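Local coordinates for protein L-Ala-D/L-Glu epimerase, a muconate lactonizing enzyme (Klebsiella pneumoniae subsp. pneumoniae MGH 78578, PDB 3FCP) that belongs to the enolase superfamily, combining the N-terminal domain of muconate lactonizing enzymes with a TIM-barrel domain, and binds a magnesium ion, at residues W13-P18 with L35-L40; D222-P227 with Q241-A246; A234-L239 with Q265-A270. All blocks are in the same frame, centred on the assembly; numbering follows the deposited sequence.

Interaction 1. Residues W13-P18 with L35-L40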
loop_
_atom_site.group_PDB
_atom_site.type_symbol
_atom_site.label_atom_id
_atom_site.label_comp_id
_atom_site.label_asym_id
_atom_site.label_seq_id
_atom_site.Cartn_x
_atom_site.Cartn_y
_atom_site.Cartn_z
ATOM N N TRP A 13 42.160 13.330 -24.539
ATOM C CA TRP A 13 42.161 13.106 -25.977
ATOM C C TRP A 13 41.049 12.144 -26.343
ATOM O O TRP A 13 40.707 11.258 -25.555
ATOM C CB TRP A 13 43.464 12.444 -26.418
ATOM C CG TRP A 13 44.723 13.119 -25.980
ATOM C CD1 TRP A 13 45.464 14.017 -26.693
ATOM C CD2 TRP A 13 45.431 12.890 -24.758
ATOM N NE1 TRP A 13 46.599 14.354 -25.992
ATOM C CE2 TRP A 13 46.603 13.677 -24.801
ATOM C CE3 TRP A 13 45.192 12.092 -23.630
ATOM C CZ2 TRP A 13 47.538 13.690 -23.758
ATOM C CZ3 TRP A 13 46.123 12.105 -22.591
ATOM C CH2 TRP A 13 47.283 12.899 -22.665
ATOM N N ILE A 14 40.485 12.322 -27.531
ATOM C CA ILE A 14 39.476 11.398 -28.010
ATOM C C ILE A 14 40.324 10.475 -28.866
ATOM O O ILE A 14 40.998 10.922 -29.791
ATOM C CB ILE A 14 38.409 12.073 -28.893
ATOM C CG1 ILE A 14 37.550 13.021 -28.051
ATOM C CG2 ILE A 14 37.544 11.003 -29.543
ATOM C CD1 ILE A 14 36.430 13.711 -28.824
ATOM N N VAL A 15 40.310 9.194 -28.534
ATOM C CA VAL A 15 41.105 8.217 -29.256
ATOM C C VAL A 15 40.220 7.221 -29.979
ATOM O O VAL A 15 39.319 6.639 -29.381
ATOM C CB VAL A 15 42.021 7.456 -28.287
ATOM C CG1 VAL A 15 42.915 6.511 -29.051
ATOM C CG2 VAL A 15 42.854 8.442 -27.489
ATOM N N ASP A 16 40.471 7.040 -31.273
ATOM C CA ASP A 16 39.706 6.092 -32.070
ATOM C C ASP A 16 40.597 4.894 -32.348
ATOM O O ASP A 16 41.552 4.980 -33.125
ATOM C CB ASP A 16 39.246 6.730 -33.387
ATOM C CG ASP A 16 38.305 7.895 -33.166
ATOM O OD1 ASP A 16 37.385 7.762 -32.334
ATOM O OD2 ASP A 16 38.474 8.941 -33.825
ATOM N N VAL A 17 40.287 3.787 -31.683
ATOM C CA VAL A 17 41.049 2.560 -31.824
ATOM C C VAL A 17 40.254 1.549 -32.628
ATOM O O VAL A 17 39.035 1.446 -32.482
ATOM C CB VAL A 17 41.396 1.955 -30.445
ATOM C CG1 VAL A 17 42.328 2.887 -29.694
ATOM C CG2 VAL A 17 40.123 1.728 -29.638
ATOM N N PRO A 18 40.940 0.790 -33.496
ATOM C CA PRO A 18 40.297 -0.223 -34.337
ATOM C C PRO A 18 39.813 -1.444 -33.558
ATOM O O PRO A 18 40.459 -1.896 -32.611
ATOM C CB PRO A 18 41.393 -0.571 -35.338
ATOM C CG PRO A 18 42.624 -0.465 -34.502
ATOM C CD PRO A 18 42.393 0.830 -33.749
ATOM N N LEU A 35 37.525 6.186 -27.429
ATOM C CA LEU A 35 37.798 6.311 -26.004
ATOM C C LEU A 35 38.199 7.738 -25.652
ATOM O O LEU A 35 38.892 8.403 -26.426
ATOM C CB LEU A 35 38.957 5.393 -25.595
ATOM C CG LEU A 35 39.065 3.988 -26.200
ATOM C CD1 LEU A 35 40.378 3.360 -25.764
ATOM C CD2 LEU A 35 37.884 3.136 -25.773
ATOM N N VAL A 36 37.755 8.223 -24.498
ATOM C CA VAL A 36 38.186 9.543 -24.054
ATOM C C VAL A 36 39.181 9.241 -22.937
ATOM O O VAL A 36 38.809 8.738 -21.871
ATOM C CB VAL A 36 37.041 10.410 -23.507
ATOM C CG1 VAL A 36 37.605 11.745 -23.041
ATOM C CG2 VAL A 36 35.999 10.651 -24.597
ATOM N N ILE A 37 40.449 9.523 -23.210
ATOM C CA ILE A 37 41.526 9.262 -22.277
ATOM C C ILE A 37 41.956 10.548 -21.592
ATOM O O ILE A 37 42.005 11.617 -22.210
ATOM C CB ILE A 37 42.743 8.639 -23.020
ATOM C CG1 ILE A 37 42.336 7.302 -23.647
ATOM C CG2 ILE A 37 43.921 8.461 -22.068
ATOM C CD1 ILE A 37 41.899 6.251 -22.653
ATOM N N VAL A 38 42.268 10.440 -20.310
ATOM C CA VAL A 38 42.700 11.593 -19.544
ATOM C C VAL A 38 44.012 11.321 -18.827
ATOM O O VAL A 38 44.284 10.196 -18.404
ATOM C CB VAL A 38 41.627 11.995 -18.492
ATOM C CG1 VAL A 38 41.247 10.792 -17.651
ATOM C CG2 VAL A 38 42.157 13.100 -17.589
ATOM N N ARG A 39 44.836 12.357 -18.725
ATOM C CA ARG A 39 46.092 12.268 -17.993
ATOM C C ARG A 39 46.088 13.470 -17.064
ATOM O O ARG A 39 45.993 14.615 -17.504
ATOM C CB ARG A 39 47.312 12.326 -18.914
ATOM C CG ARG A 39 48.632 12.248 -18.135
ATOM C CD ARG A 39 49.817 12.016 -19.050
ATOM N NE ARG A 39 49.946 13.072 -20.046
ATOM C CZ ARG A 39 50.719 12.983 -21.124
ATOM N NH1 ARG A 39 51.431 11.885 -21.337
ATOM N NH2 ARG A 39 50.770 13.986 -21.992
ATOM N N LEU A 40 46.163 13.199 -15.768
ATOM C CA LEU A 40 46.161 14.251 -14.772
ATOM C C LEU A 40 47.548 14.338 -14.158
ATOM O O LEU A 40 48.092 13.338 -13.692
ATOM C CB LEU A 40 45.109 13.945 -13.702
ATOM C CG LEU A 40 44.850 14.995 -12.616
ATOM C CD1 LEU A 40 43.439 14.805 -12.056
ATOM C CD2 LEU A 40 45.897 14.880 -11.517
#
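W13 meets strand 35-40 in two ways, through its backbone and through the far rim of its indole. CG of W13 stands anti to its carbonyl carbon (chi1 -52°), and the six-membered ring lies across R39. CH2 of W13 sits 3.4 Å above the guanidinium plane of R39, and the two planes are 82° apart, so an indole edge faces the guanidinium and the ring does not stack on it. The charge of R39 is answered elsewhere, by a salt bridge from NE to E11.

Backbone geometry fixes the register. W13 and I37 form an antiparallel hydrogen-bonded pair, N of W13 to O of I37 and N of I37 to O of W13 both being 2.9 Å. V15 and L35 form the next such pair: V15 N to L35 O and L35 N to V15 O are both 2.7 Å, and the N-H...O angle of the former is 176°. Between them, I14 and V36 are a non-hydrogen-bonded pair.

L35 and I37 share one face of the sheet with W13 and V15. L35 lies against the backbone of V15, its CB 4.0 Å from V15 O with CG close by, and its branch CD1 reaches CG2 of V17 at 4.2 Å. I37 divides its two branches: CG2 lies 4.2 Å from CE3 of W13, while CG1 is 4.0 Å from CG2 of V15. L367 of helix 364-370 packs on W13 and V15 here, while V36, on the other face, meets helix 65-80. This is the antiparallel meander of the enolase-type N-terminal domain, with strand 33-42 in the middle and helices on both faces.

Interaction 2. Residues D222-P227 with Q241-A246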
loop_
_atom_site.group_PDB
_atom_site.type_symbol
_atom_site.label_atom_id
_atom_site.label_comp_id
_atom_site.label_asym_id
_atom_site.label_seq_id
_atom_site.Cartn_x
_atom_site.Cartn_y
_atom_site.Cartn_z
ATOM N N ASP A 222 19.546 -18.027 -16.958
ATOM C CA ASP A 222 19.864 -17.684 -15.571
ATOM C C ASP A 222 19.664 -16.230 -15.190
ATOM O O ASP A 222 19.446 -15.915 -14.018
ATOM C CB ASP A 222 21.317 -18.044 -15.245
ATOM C CG ASP A 222 21.600 -19.524 -15.375
ATOM O OD1 ASP A 222 20.716 -20.335 -15.039
ATOM O OD2 ASP A 222 22.722 -19.871 -15.795
ATOM N N LEU A 223 19.748 -15.342 -16.170
ATOM C CA LEU A 223 19.618 -13.919 -15.891
ATOM C C LEU A 223 19.125 -13.163 -17.117
ATOM O O LEU A 223 19.587 -13.402 -18.231
ATOM C CB LEU A 223 20.985 -13.378 -15.462
ATOM C CG LEU A 223 21.119 -11.950 -14.923
ATOM C CD1 LEU A 223 20.462 -11.856 -13.544
ATOM C CD2 LEU A 223 22.604 -11.592 -14.830
ATOM N N ILE A 224 18.188 -12.246 -16.904
ATOM C CA ILE A 224 17.635 -11.431 -17.984
ATOM C C ILE A 224 17.976 -9.980 -17.658
ATOM O O ILE A 224 17.518 -9.450 -16.643
ATOM C CB ILE A 224 16.096 -11.562 -18.060
ATOM C CG1 ILE A 224 15.697 -13.035 -18.223
ATOM C CG2 ILE A 224 15.566 -10.730 -19.230
ATOM C CD1 ILE A 224 14.178 -13.281 -18.123
ATOM N N GLU A 225 18.775 -9.343 -18.511
ATOM C CA GLU A 225 19.195 -7.962 -18.291
ATOM C C GLU A 225 18.307 -6.906 -18.952
ATOM O O GLU A 225 17.974 -7.007 -20.136
ATOM C CB GLU A 225 20.639 -7.781 -18.773
ATOM C CG GLU A 225 21.282 -6.455 -18.374
ATOM C CD GLU A 225 22.705 -6.302 -18.899
ATOM O OE1 GLU A 225 23.323 -7.325 -19.281
ATOM O OE2 GLU A 225 23.210 -5.158 -18.918
ATOM N N GLN A 226 17.935 -5.900 -18.161
ATOM C CA GLN A 226 17.119 -4.762 -18.594
ATOM C C GLN A 226 16.152 -5.086 -19.729
ATOM O O GLN A 226 16.252 -4.529 -20.827
ATOM C CB GLN A 226 18.045 -3.615 -19.013
ATOM C CG GLN A 226 17.390 -2.248 -19.105
ATOM C CD GLN A 226 16.906 -1.738 -17.757
ATOM O OE1 GLN A 226 17.669 -1.673 -16.790
ATOM N NE2 GLN A 226 15.636 -1.371 -17.690
ATOM N N PRO A 227 15.184 -5.980 -19.472
ATOM C CA PRO A 227 14.205 -6.367 -20.494
ATOM C C PRO A 227 13.345 -5.222 -21.008
ATOM O O PRO A 227 13.031 -5.164 -22.197
ATOM C CB PRO A 227 13.386 -7.453 -19.790
ATOM C CG PRO A 227 13.485 -7.070 -18.334
ATOM C CD PRO A 227 14.937 -6.694 -18.207
ATOM N N GLN A 241 9.313 -9.439 -9.713
ATOM C CA GLN A 241 8.491 -10.100 -8.706
ATOM C C GLN A 241 7.694 -11.289 -9.248
ATOM O O GLN A 241 7.252 -12.138 -8.476
ATOM C CB GLN A 241 7.536 -9.084 -8.067
ATOM C CG GLN A 241 8.233 -8.057 -7.170
ATOM C CD GLN A 241 7.354 -6.859 -6.837
ATOM O OE1 GLN A 241 7.738 -5.990 -6.053
ATOM N NE2 GLN A 241 6.173 -6.804 -7.441
ATOM N N GLN A 242 7.513 -11.366 -10.566
ATOM C CA GLN A 242 6.738 -12.463 -11.138
ATOM C C GLN A 242 7.500 -13.460 -12.025
ATOM O O GLN A 242 7.079 -14.608 -12.161
ATOM C CB GLN A 242 5.548 -11.895 -11.907
ATOM C CG GLN A 242 5.937 -11.043 -13.097
ATOM C CD GLN A 242 4.753 -10.334 -13.737
ATOM O OE1 GLN A 242 4.892 -9.706 -14.790
ATOM N NE2 GLN A 242 3.585 -10.424 -13.102
ATOM N N ILE A 243 8.618 -13.034 -12.609
ATOM C CA ILE A 243 9.410 -13.895 -13.487
ATOM C C ILE A 243 10.242 -14.919 -12.714
ATOM O O ILE A 243 10.938 -14.573 -11.757
ATOM C CB ILE A 243 10.329 -13.036 -14.386
ATOM C CG1 ILE A 243 9.468 -12.101 -15.245
ATOM C CG2 ILE A 243 11.196 -13.927 -15.272
ATOM C CD1 ILE A 243 8.378 -12.821 -16.055
ATOM N N GLU A 244 10.183 -16.178 -13.146
ATOM C CA GLU A 244 10.896 -17.246 -12.461
ATOM C C GLU A 244 12.375 -17.459 -12.785
ATOM O O GLU A 244 12.836 -18.581 -13.010
ATOM C CB GLU A 244 10.111 -18.556 -12.603
ATOM C CG GLU A 244 8.678 -18.416 -12.067
ATOM C CD GLU A 244 7.888 -19.724 -12.044
ATOM O OE1 GLU A 244 8.236 -20.666 -12.785
ATOM O OE2 GLU A 244 6.900 -19.797 -11.293
ATOM N N THR A 245 13.106 -16.352 -12.810
ATOM C CA THR A 245 14.542 -16.347 -12.996
ATOM C C THR A 245 15.002 -14.954 -12.588
ATOM O O THR A 245 14.175 -14.069 -12.373
ATOM C CB THR A 245 14.988 -16.681 -14.437
ATOM O OG1 THR A 245 16.380 -17.016 -14.408
ATOM C CG2 THR A 245 14.789 -15.503 -15.383
ATOM N N ALA A 246 16.307 -14.759 -12.463
ATOM C CA ALA A 246 16.841 -13.469 -12.037
ATOM C C ALA A 246 16.803 -12.349 -13.077
ATOM O O ALA A 246 17.017 -12.577 -14.267
ATOM C CB ALA A 246 18.272 -13.656 -11.530
#
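A beta-alpha-beta crossover of the TIM barrel closes here: strand 223-225 leads through helix 233-242 into strand 246-249, its parallel neighbour, and I224 meets A246 at the start of the new strand. One backbone hydrogen bond joins the segments, from I224 N to A246 O at 2.9 Å. Its N-H...O angle is 157°, and the donor is tilted 16° from the carbonyl plane. The same oxygen also receives a CA-H...O contact from L223 CA at 3.3 Å, so A246 O is approached by two successive residues of 222-227.

The end of the I224 side chain reaches across to 241-246. Its CD1 lies 3.6 Å from CG2 of T245, the two side chains crossing at about a right angle, and 4.2 Å from CG2 of I243. C213 of helix 206-218 touches both I224 and I243, which places this apolar group between the barrel wall and the helices around it. The hydroxyl of T245 comes near D222 O but is hydrogen-bonded to V221 O, just before 222-227.

I243 is the first residue to leave helical geometry after helix 233-242, and E244 then centres an inverse gamma turn that brings the chain to the new strand. E244 there packs on R214 of a neighbouring subunit.

On the opposite side of the strand from I224, CG of L223 stands anti to its backbone N (chi1 -172°). Its branch CD1 meets CB of A246 at 3.5 Å, closer than usual van der Waals separation.

Interaction 3. Residues A234-L239 with Q265-A270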
loop_
_atom_site.group_PDB
_atom_site.type_symbol
_atom_site.label_atom_id
_atom_site.label_comp_id
_atom_site.label_asym_id
_atom_site.label_seq_id
_atom_site.Cartn_x
_atom_site.Cartn_y
_atom_site.Cartn_z
ATOM N N ALA A 234 8.564 0.688 -13.292
ATOM C CA ALA A 234 7.410 0.013 -12.712
ATOM C C ALA A 234 7.302 -1.392 -13.306
ATOM O O ALA A 234 7.062 -2.361 -12.585
ATOM C CB ALA A 234 6.132 0.807 -12.986
ATOM N N ALA A 235 7.493 -1.504 -14.620
ATOM C CA ALA A 235 7.432 -2.808 -15.284
ATOM C C ALA A 235 8.597 -3.693 -14.833
ATOM O O ALA A 235 8.424 -4.898 -14.615
ATOM C CB ALA A 235 7.473 -2.632 -16.804
ATOM N N LEU A 236 9.781 -3.094 -14.699
ATOM C CA LEU A 236 10.964 -3.840 -14.276
ATOM C C LEU A 236 10.707 -4.479 -12.908
ATOM O O LEU A 236 11.005 -5.649 -12.694
ATOM C CB LEU A 236 12.191 -2.921 -14.194
ATOM C CG LEU A 236 13.509 -3.649 -13.900
ATOM C CD1 LEU A 236 13.871 -4.524 -15.101
ATOM C CD2 LEU A 236 14.626 -2.649 -13.636
ATOM N N VAL A 237 10.151 -3.703 -11.984
ATOM C CA VAL A 237 9.847 -4.208 -10.651
ATOM C C VAL A 237 8.835 -5.345 -10.695
ATOM O O VAL A 237 9.015 -6.370 -10.033
ATOM C CB VAL A 237 9.288 -3.087 -9.743
ATOM C CG1 VAL A 237 8.788 -3.673 -8.427
ATOM C CG2 VAL A 237 10.381 -2.043 -9.488
ATOM N N ARG A 238 7.768 -5.158 -11.469
ATOM C CA ARG A 238 6.725 -6.172 -11.587
ATOM C C ARG A 238 7.321 -7.470 -12.139
ATOM O O ARG A 238 7.058 -8.559 -11.622
ATOM C CB ARG A 238 5.602 -5.671 -12.505
ATOM C CG ARG A 238 4.450 -6.660 -12.683
ATOM C CD ARG A 238 3.315 -6.070 -13.531
ATOM N NE ARG A 238 3.756 -5.638 -14.855
ATOM C CZ ARG A 238 3.800 -4.369 -15.252
ATOM N NH1 ARG A 238 3.423 -3.403 -14.425
ATOM N NH2 ARG A 238 4.237 -4.065 -16.469
ATOM N N LEU A 239 8.130 -7.347 -13.181
ATOM C CA LEU A 239 8.765 -8.513 -13.777
ATOM C C LEU A 239 9.672 -9.216 -12.758
ATOM O O LEU A 239 9.648 -10.437 -12.651
ATOM C CB LEU A 239 9.571 -8.098 -15.012
ATOM C CG LEU A 239 8.721 -7.613 -16.192
ATOM C CD1 LEU A 239 9.593 -6.906 -17.210
ATOM C CD2 LEU A 239 7.999 -8.808 -16.820
ATOM N N GLN A 265 11.339 0.377 -4.075
ATOM C CA GLN A 265 10.158 0.142 -4.890
ATOM C C GLN A 265 9.773 -1.340 -4.919
ATOM O O GLN A 265 8.661 -1.688 -5.316
ATOM C CB GLN A 265 10.427 0.639 -6.304
ATOM C CG GLN A 265 9.198 1.053 -7.078
ATOM C CD GLN A 265 9.565 1.689 -8.405
ATOM O OE1 GLN A 265 10.473 2.529 -8.471
ATOM N NE2 GLN A 265 8.862 1.300 -9.469
ATOM N N GLY A 266 10.698 -2.207 -4.508
ATOM C CA GLY A 266 10.413 -3.631 -4.481
ATOM C C GLY A 266 11.177 -4.490 -5.476
ATOM O O GLY A 266 10.922 -5.691 -5.586
ATOM N N PHE A 267 12.111 -3.895 -6.209
ATOM C CA PHE A 267 12.885 -4.654 -7.185
ATOM C C PHE A 267 13.748 -5.712 -6.508
ATOM O O PHE A 267 14.398 -5.450 -5.500
ATOM C CB PHE A 267 13.811 -3.734 -7.990
ATOM C CG PHE A 267 14.734 -4.476 -8.923
ATOM C CD1 PHE A 267 14.282 -4.924 -10.158
ATOM C CD2 PHE A 267 16.044 -4.753 -8.551
ATOM C CE1 PHE A 267 15.125 -5.639 -11.016
ATOM C CE2 PHE A 267 16.897 -5.466 -9.394
ATOM C CZ PHE A 267 16.435 -5.912 -10.633
ATOM N N THR A 268 13.751 -6.915 -7.064
ATOM C CA THR A 268 14.576 -7.979 -6.523
ATOM C C THR A 268 15.331 -8.607 -7.690
ATOM O O THR A 268 14.753 -8.881 -8.745
ATOM C CB THR A 268 13.737 -9.048 -5.777
ATOM O OG1 THR A 268 14.615 -10.052 -5.245
ATOM C CG2 THR A 268 12.723 -9.698 -6.707
ATOM N N GLY A 269 16.628 -8.798 -7.495
ATOM C CA GLY A 269 17.480 -9.362 -8.524
ATOM C C GLY A 269 18.890 -8.828 -8.336
ATOM O O GLY A 269 19.425 -8.869 -7.228
ATOM N N ALA A 270 19.484 -8.302 -9.400
ATOM C CA ALA A 270 20.840 -7.776 -9.314
ATOM C C ALA A 270 21.014 -6.464 -10.064
ATOM O O ALA A 270 20.179 -6.096 -10.899
ATOM C CB ALA A 270 21.833 -8.818 -9.846
#
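The hydroxyl OG of S240 is gripped from both sides of this contact: it is hydrogen-bonded to V237 O within its own helix and accepts a hydrogen bond from the backbone N of T268. The two segments themselves exchange no hydrogen bond; their direct contact is van der Waals packing, chiefly of the V237 methyls on backbone atoms, the Q265 amide and F267 CB.

CG1 of V237 is anti to the backbone N (chi1 172°), and it meets the backbone of 265-270, 3.7 Å from Q265 O and 3.9 Å from G266 C. The other methyl, CG2, lies 4.1 Å from CB of F267 and 3.7 Å from NE2 of Q265. The glutamine chain, extended beyond CG, crosses V237 obliquely, and its NE2 comes within 3.8 Å of CA of A234.

L236 adds a second meeting, this one wholly apolar. Its CG approaches CE1 of F267 at 3.9 Å, with CD2 at 4.0 Å from the same carbon. L262 of helix 256-264 touches L236, V237 and F267 alike, and I247 of strand 246-249 touches L236 and F267.

G266, at a positive phi of 112°, closes helix 256-264 with a Schellman motif, turning the chain toward strand 270-273. This loop from helix 256-264 to strand 270-273, packed on the neighbouring helix 233-242, is one alpha-to-beta link of the TIM barrel's repeating beta-alpha units.

How the interactions relate
Interaction 1 is a buried contact in the N-terminal domain, its centre about 36 Å from that of either other contact and on the opposite side of the chain's centre. Interactions 2 and 3 are only partly buried and lie in the barrel domain, about 9 Å apart between centres. Both use helix 233-242, and they touch where P227 CD meets L236 CD1 at 3.9 Å. Chemistry follows position: paired antiparallel strands in interaction 1 give four backbone hydrogen bonds, the strand start in interaction 2 gives one, and interaction 3 gives none, relying on van der Waals packing of helix side chains on a loop.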